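Local coordinates for protein single-stranded-DNA-specific exonuclease RecJ (Thermus thermophilus, PDB 2ZXR) that degrades single-stranded DNA exonucleolytically in the 5' to 3' direction, using divalent metal ions, magnesium above all, at residues Ala538-Pro543 against Leu645-Leu650; Leu629-Leu634 against Leu651-Val656. One frame throughout, in Å; residues are numbered along the deposited sequence.

Contact 1 (Ala538-Pro543 against Leu645-Leu650); sequences APFAYP and LFSEAL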
loop_
_atom_site.group_PDB
_atom_site.type_symbol
_atom_site.label_atom_id
_atom_site.label_comp_id
_atom_site.label_asym_id
_atom_site.label_seq_id
_atom_site.Cartn_x
_atom_site.Cartn_y
_atom_site.Cartn_z
ATOM N N ALA A 538 -5.803 -19.420 17.331
ATOM C CA ALA A 538 -5.321 -20.716 17.819
ATOM C C ALA A 538 -6.524 -21.628 17.569
ATOM O O ALA A 538 -7.597 -21.387 18.104
ATOM C CB ALA A 538 -5.001 -20.642 19.323
ATOM N N PRO A 539 -6.353 -22.682 16.758
ATOM C CA PRO A 539 -7.467 -23.588 16.449
ATOM C C PRO A 539 -8.009 -24.445 17.584
ATOM O O PRO A 539 -7.272 -24.819 18.478
ATOM C CB PRO A 539 -6.919 -24.423 15.290
ATOM C CG PRO A 539 -5.462 -24.515 15.593
ATOM C CD PRO A 539 -5.078 -23.170 16.185
ATOM N N PHE A 540 -9.317 -24.712 17.551
ATOM C CA PHE A 540 -9.972 -25.568 18.537
ATOM C C PHE A 540 -11.023 -26.411 17.793
ATOM O O PHE A 540 -11.408 -27.490 18.249
ATOM C CB PHE A 540 -10.612 -24.743 19.682
ATOM C CG PHE A 540 -11.844 -23.967 19.276
ATOM C CD1 PHE A 540 -13.092 -24.583 19.238
ATOM C CD2 PHE A 540 -11.741 -22.624 18.876
ATOM C CE1 PHE A 540 -14.231 -23.871 18.798
ATOM C CE2 PHE A 540 -12.855 -21.905 18.442
ATOM C CZ PHE A 540 -14.110 -22.523 18.400
ATOM N N ALA A 541 -11.460 -25.937 16.629
ATOM C CA ALA A 541 -12.439 -26.663 15.826
ATOM C C ALA A 541 -11.786 -27.059 14.487
ATOM O O ALA A 541 -11.285 -26.204 13.734
ATOM C CB ALA A 541 -13.668 -25.800 15.610
ATOM N N TYR A 542 -11.801 -28.362 14.209
ATOM C CA TYR A 542 -11.182 -28.938 13.029
ATOM C C TYR A 542 -12.154 -29.526 12.040
ATOM O O TYR A 542 -12.747 -30.576 12.301
ATOM C CB TYR A 542 -10.190 -30.015 13.453
ATOM C CG TYR A 542 -9.060 -29.448 14.280
ATOM C CD1 TYR A 542 -9.279 -28.991 15.580
ATOM C CD2 TYR A 542 -7.772 -29.323 13.740
ATOM C CE1 TYR A 542 -8.246 -28.430 16.323
ATOM C CE2 TYR A 542 -6.737 -28.757 14.475
ATOM C CZ TYR A 542 -6.980 -28.318 15.755
ATOM O OH TYR A 542 -5.948 -27.756 16.461
ATOM N N PRO A 543 -12.326 -28.862 10.884
ATOM C CA PRO A 543 -13.245 -29.325 9.839
ATOM C C PRO A 543 -12.936 -30.739 9.398
ATOM O O PRO A 543 -11.771 -31.085 9.161
ATOM C CB PRO A 543 -13.023 -28.328 8.688
ATOM C CG PRO A 543 -12.667 -27.070 9.402
ATOM C CD PRO A 543 -11.744 -27.555 10.528
ATOM N N LEU A 645 -8.965 -20.435 10.644
ATOM C CA LEU A 645 -10.011 -19.571 10.066
ATOM C C LEU A 645 -11.407 -20.044 10.434
ATOM O O LEU A 645 -12.312 -19.258 10.684
ATOM C CB LEU A 645 -9.866 -19.543 8.538
ATOM C CG LEU A 645 -8.640 -18.737 8.071
ATOM C CD1 LEU A 645 -8.267 -19.013 6.614
ATOM C CD2 LEU A 645 -8.947 -17.257 8.308
ATOM N N PHE A 646 -11.578 -21.352 10.462
ATOM C CA PHE A 646 -12.872 -21.932 10.803
ATOM C C PHE A 646 -13.145 -21.641 12.270
ATOM O O PHE A 646 -14.248 -21.229 12.635
ATOM C CB PHE A 646 -12.838 -23.432 10.588
ATOM C CG PHE A 646 -14.135 -24.087 10.855
ATOM C CD1 PHE A 646 -15.186 -23.954 9.958
ATOM C CD2 PHE A 646 -14.327 -24.818 12.020
ATOM C CE1 PHE A 646 -16.397 -24.535 10.220
ATOM C CE2 PHE A 646 -15.546 -25.402 12.278
ATOM C CZ PHE A 646 -16.577 -25.261 11.381
ATOM N N SER A 647 -12.121 -21.864 13.105
ATOM C CA SER A 647 -12.245 -21.611 14.537
ATOM C C SER A 647 -12.540 -20.133 14.767
ATOM O O SER A 647 -13.384 -19.781 15.576
ATOM C CB SER A 647 -10.942 -21.967 15.279
ATOM O OG SER A 647 -10.708 -23.368 15.319
ATOM N N GLU A 648 -11.834 -19.267 14.050
ATOM C CA GLU A 648 -12.035 -17.840 14.236
ATOM C C GLU A 648 -13.443 -17.461 13.832
ATOM O O GLU A 648 -14.142 -16.708 14.537
ATOM C CB GLU A 648 -11.024 -17.044 13.400
ATOM C CG GLU A 648 -11.261 -15.557 13.464
ATOM C CD GLU A 648 -10.287 -14.779 12.606
ATOM O OE1 GLU A 648 -10.061 -15.168 11.434
ATOM O OE2 GLU A 648 -9.761 -13.773 13.116
ATOM N N ALA A 649 -13.846 -17.988 12.680
ATOM C CA ALA A 649 -15.157 -17.722 12.123
ATOM C C ALA A 649 -16.263 -18.225 13.041
ATOM O O ALA A 649 -17.349 -17.630 13.119
ATOM C CB ALA A 649 -15.274 -18.385 10.760
ATOM N N LEU A 650 -15.994 -19.338 13.718
ATOM C CA LEU A 650 -16.983 -19.914 14.615
ATOM C C LEU A 650 -17.191 -18.972 15.792
ATOM O O LEU A 650 -18.322 -18.757 16.218
ATOM C CB LEU A 650 -16.539 -21.308 15.080
ATOM C CG LEU A 650 -17.503 -22.032 16.034
ATOM C CD1 LEU A 650 -18.931 -21.983 15.500
ATOM C CD2 LEU A 650 -17.052 -23.465 16.202
#

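Contact 2 (Leu629-Leu634 against Leu651-Val656); sequences LVHRRL and LAYWEV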
loop_
_atom_site.group_PDB
_atom_site.type_symbol
_atom_site.label_atom_id
_atom_site.label_comp_id
_atom_site.label_asym_id
_atom_site.label_seq_id
_atom_site.Cartn_x
_atom_site.Cartn_y
_atom_site.Cartn_z
ATOM N N LEU A 629 -21.352 -12.424 5.944
ATOM C CA LEU A 629 -19.892 -12.516 5.835
ATOM C C LEU A 629 -19.365 -13.692 6.681
ATOM O O LEU A 629 -18.524 -14.481 6.227
ATOM C CB LEU A 629 -19.226 -11.209 6.288
ATOM C CG LEU A 629 -17.702 -11.113 6.203
ATOM C CD1 LEU A 629 -17.302 -9.611 6.123
ATOM C CD2 LEU A 629 -17.051 -11.779 7.406
ATOM N N VAL A 630 -19.854 -13.796 7.911
ATOM C CA VAL A 630 -19.440 -14.871 8.810
ATOM C C VAL A 630 -19.785 -16.246 8.216
ATOM O O VAL A 630 -18.963 -17.171 8.254
ATOM C CB VAL A 630 -20.088 -14.689 10.208
ATOM C CG1 VAL A 630 -19.700 -15.854 11.126
ATOM C CG2 VAL A 630 -19.633 -13.368 10.806
ATOM N N HIS A 631 -20.977 -16.365 7.642
ATOM C CA HIS A 631 -21.405 -17.617 7.001
ATOM C C HIS A 631 -20.492 -18.024 5.858
ATOM O O HIS A 631 -20.042 -19.170 5.790
ATOM C CB HIS A 631 -22.850 -17.496 6.497
ATOM C CG HIS A 631 -23.861 -17.486 7.609
ATOM N ND1 HIS A 631 -25.214 -17.349 7.393
ATOM C CD2 HIS A 631 -23.708 -17.627 8.949
ATOM C CE1 HIS A 631 -25.853 -17.411 8.551
ATOM N NE2 HIS A 631 -24.962 -17.580 9.510
ATOM N N ARG A 632 -20.209 -17.090 4.956
ATOM C CA ARG A 632 -19.332 -17.373 3.825
ATOM C C ARG A 632 -17.938 -17.776 4.342
ATOM O O ARG A 632 -17.274 -18.658 3.772
ATOM C CB ARG A 632 -19.261 -16.127 2.928
ATOM C CG ARG A 632 -18.165 -16.102 1.881
ATOM C CD ARG A 632 -17.674 -14.645 1.712
ATOM N NE ARG A 632 -18.815 -13.753 1.748
ATOM C CZ ARG A 632 -18.782 -12.466 2.067
ATOM N NH1 ARG A 632 -17.646 -11.865 2.376
ATOM N NH2 ARG A 632 -19.919 -11.796 2.134
ATOM N N ARG A 633 -17.482 -17.122 5.408
ATOM C CA ARG A 633 -16.184 -17.476 6.007
ATOM C C ARG A 633 -16.232 -18.910 6.530
ATOM O O ARG A 633 -15.337 -19.703 6.255
ATOM C CB ARG A 633 -15.837 -16.578 7.191
ATOM C CG ARG A 633 -14.849 -15.485 6.892
ATOM C CD ARG A 633 -13.545 -16.026 6.360
ATOM N NE ARG A 633 -12.449 -15.507 7.159
ATOM C CZ ARG A 633 -12.118 -14.226 7.246
ATOM N NH1 ARG A 633 -12.792 -13.303 6.579
ATOM N NH2 ARG A 633 -11.100 -13.882 8.007
ATOM N N LEU A 634 -17.281 -19.229 7.286
ATOM C CA LEU A 634 -17.427 -20.576 7.855
ATOM C C LEU A 634 -17.372 -21.636 6.781
ATOM O O LEU A 634 -16.603 -22.593 6.873
ATOM C CB LEU A 634 -18.750 -20.715 8.628
ATOM C CG LEU A 634 -18.799 -20.272 10.087
ATOM C CD1 LEU A 634 -20.222 -20.437 10.632
ATOM C CD2 LEU A 634 -17.826 -21.111 10.908
ATOM N N LEU A 651 -16.110 -18.396 16.314
ATOM C CA LEU A 651 -16.253 -17.445 17.418
ATOM C C LEU A 651 -17.129 -16.256 16.986
ATOM O O LEU A 651 -18.005 -15.809 17.732
ATOM C CB LEU A 651 -14.893 -16.922 17.864
ATOM C CG LEU A 651 -13.912 -17.973 18.394
ATOM C CD1 LEU A 651 -12.685 -17.234 18.960
ATOM C CD2 LEU A 651 -14.568 -18.817 19.496
ATOM N N ALA A 652 -16.916 -15.748 15.776
ATOM C CA ALA A 652 -17.722 -14.615 15.321
ATOM C C ALA A 652 -19.162 -15.094 15.177
ATOM O O ALA A 652 -20.112 -14.356 15.467
ATOM C CB ALA A 652 -17.189 -14.067 13.967
ATOM N N TYR A 653 -19.308 -16.341 14.732
ATOM C CA TYR A 653 -20.622 -16.949 14.548
ATOM C C TYR A 653 -21.413 -16.983 15.864
ATOM O O TYR A 653 -22.602 -16.658 15.870
ATOM C CB TYR A 653 -20.483 -18.365 13.997
ATOM C CG TYR A 653 -21.806 -19.096 13.828
ATOM C CD1 TYR A 653 -22.660 -18.798 12.777
ATOM C CD2 TYR A 653 -22.209 -20.073 14.743
ATOM C CE1 TYR A 653 -23.884 -19.446 12.636
ATOM C CE2 TYR A 653 -23.439 -20.733 14.605
ATOM C CZ TYR A 653 -24.268 -20.406 13.547
ATOM O OH TYR A 653 -25.497 -21.030 13.413
ATOM N N TRP A 654 -20.776 -17.384 16.968
ATOM C CA TRP A 654 -21.482 -17.412 18.261
ATOM C C TRP A 654 -21.946 -15.979 18.547
ATOM O O TRP A 654 -23.076 -15.744 18.955
ATOM C CB TRP A 654 -20.581 -17.772 19.449
ATOM C CG TRP A 654 -19.767 -19.037 19.428
ATOM C CD1 TRP A 654 -18.443 -19.165 19.826
ATOM C CD2 TRP A 654 -20.208 -20.349 19.110
ATOM N NE1 TRP A 654 -18.051 -20.473 19.772
ATOM C CE2 TRP A 654 -19.108 -21.226 19.337
ATOM C CE3 TRP A 654 -21.411 -20.874 18.660
ATOM C CZ2 TRP A 654 -19.188 -22.597 19.124
ATOM C CZ3 TRP A 654 -21.489 -22.213 18.448
ATOM C CH2 TRP A 654 -20.378 -23.071 18.678
ATOM N N GLU A 655 -21.036 -15.026 18.364
ATOM C CA GLU A 655 -21.359 -13.632 18.624
ATOM C C GLU A 655 -22.508 -13.065 17.791
ATOM O O GLU A 655 -23.458 -12.512 18.346
ATOM C CB GLU A 655 -20.118 -12.759 18.457
ATOM C CG GLU A 655 -19.465 -12.435 19.782
ATOM C CD GLU A 655 -20.502 -12.092 20.860
ATOM O OE1 GLU A 655 -21.193 -11.048 20.744
ATOM O OE2 GLU A 655 -20.637 -12.884 21.818
ATOM N N VAL A 656 -22.436 -13.200 16.471
ATOM C CA VAL A 656 -23.502 -12.675 15.626
ATOM C C VAL A 656 -24.839 -13.354 15.862
ATOM O O VAL A 656 -25.770 -13.203 15.068
ATOM C CB VAL A 656 -23.189 -12.808 14.124
ATOM C CG1 VAL A 656 -21.964 -12.014 13.790
ATOM C CG2 VAL A 656 -23.015 -14.261 13.744
#

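Contact 1 (Ala538-Pro543 against Leu645-Leu650)
Ser647 fits under the Phe540 ring and against the backbone of Phe540 and Ala541. Its OG accepts two nearly straight hydrogen bonds, from Phe540 N (3.0 Å, 171°) and from Ala541 N (3.0 Å, 167°). OG lies beside its own backbone N (chi1 -70°) and is also hydrogen-bonded to the carbonyl of Pro643, one turn earlier. Three bonds thus fix the hydroxyl. The Phe540 ring lies across the serine, with Ser647 OG over one face and Phe540 CE2 3.7 Å from Ser647 CB. The far end of that ring reaches Leu650, with Phe540 CZ 3.8 Å from Leu650 CD2, and the two side chains cross at about a right angle. Ala541 CB sits at the edge of the Phe646 ring, 3.8 Å from Phe646 CD2. Pro543 covers one face of the same ring in a CH-pi contact, with Pro543 CG 4.0 Å from the ring centroid and offset toward the rim. The contact joins strand 541-543, an outermost strand of a parallel sheet, and the loop leading into it to helix 643-655. Neighbouring strand 601-603 adds Val603 against Ala541 and Phe646, while helix 624-639 brings Tyr638 to Pro543 and Ala637 to Phe646.

Contact 2 (Leu629-Leu634 against Leu651-Val656)
Tyr653 packs against Leu634, whose CD1 lies 3.6 Å from Tyr653 CD1 and 3.8 Å from Tyr653 CG. The two side chains cross at about a right angle. The tyrosine CG is anti to its backbone N (chi1 178°), which places it where Leu634 CD1 can meet it. His631 comes to the edge of the same ring, near its plane, and His631 NE2 is 3.8 Å from Tyr653 CE1. The two rings meet rim to rim, their planes at 44° and their centroids 6.0 Å apart, so this is not a stack. Val630 touches the other helix with both methyls. Val630 CG1 packs on the backbone of Tyr653, 3.7 Å from Tyr653 N, and touches Tyr653 CB as well. Val630 CG2 meets Val656 CG1 at 4.0 Å and Ala652 CB at 4.1 Å. Val656 is the residue at which the chain leaves the helix. The axes of the short segments are 9.7 Å apart at closest approach, and their directions differ by 148°. Helices 624-639 and 643-655 run roughly antiparallel and, joined by the short connection 640-642, form a helical hairpin. Arg633 forms a salt bridge with Asp432. The side chains that meet here make apolar or aromatic contacts. This is consistent with packing rather than polar pairing setting this part of the interface, although His631 and Tyr653 are partly exposed.

How the contacts relate
Contact 1 and contact 2 use successive parts of helix 643-655, and their centres are 11 Å apart. In contact 1 the helix meets strand 541-543 and the loop leading into it, and in contact 2 it meets helix 624-639. The two touch directly. Ala649 CB is 3.7 Å from Leu634 CD2, and Ala649 O is 3.6 Å from Val630 CG1. Phe540 CE2 also lies 3.7 Å from Leu651 CD2. Helix 643-655 is thus packed against both the strand and helix 624-639 in the C-terminal domain. Both contacts lie away from the magnesium site formed by Asp84, Asp136, His160, His161 and Asp221.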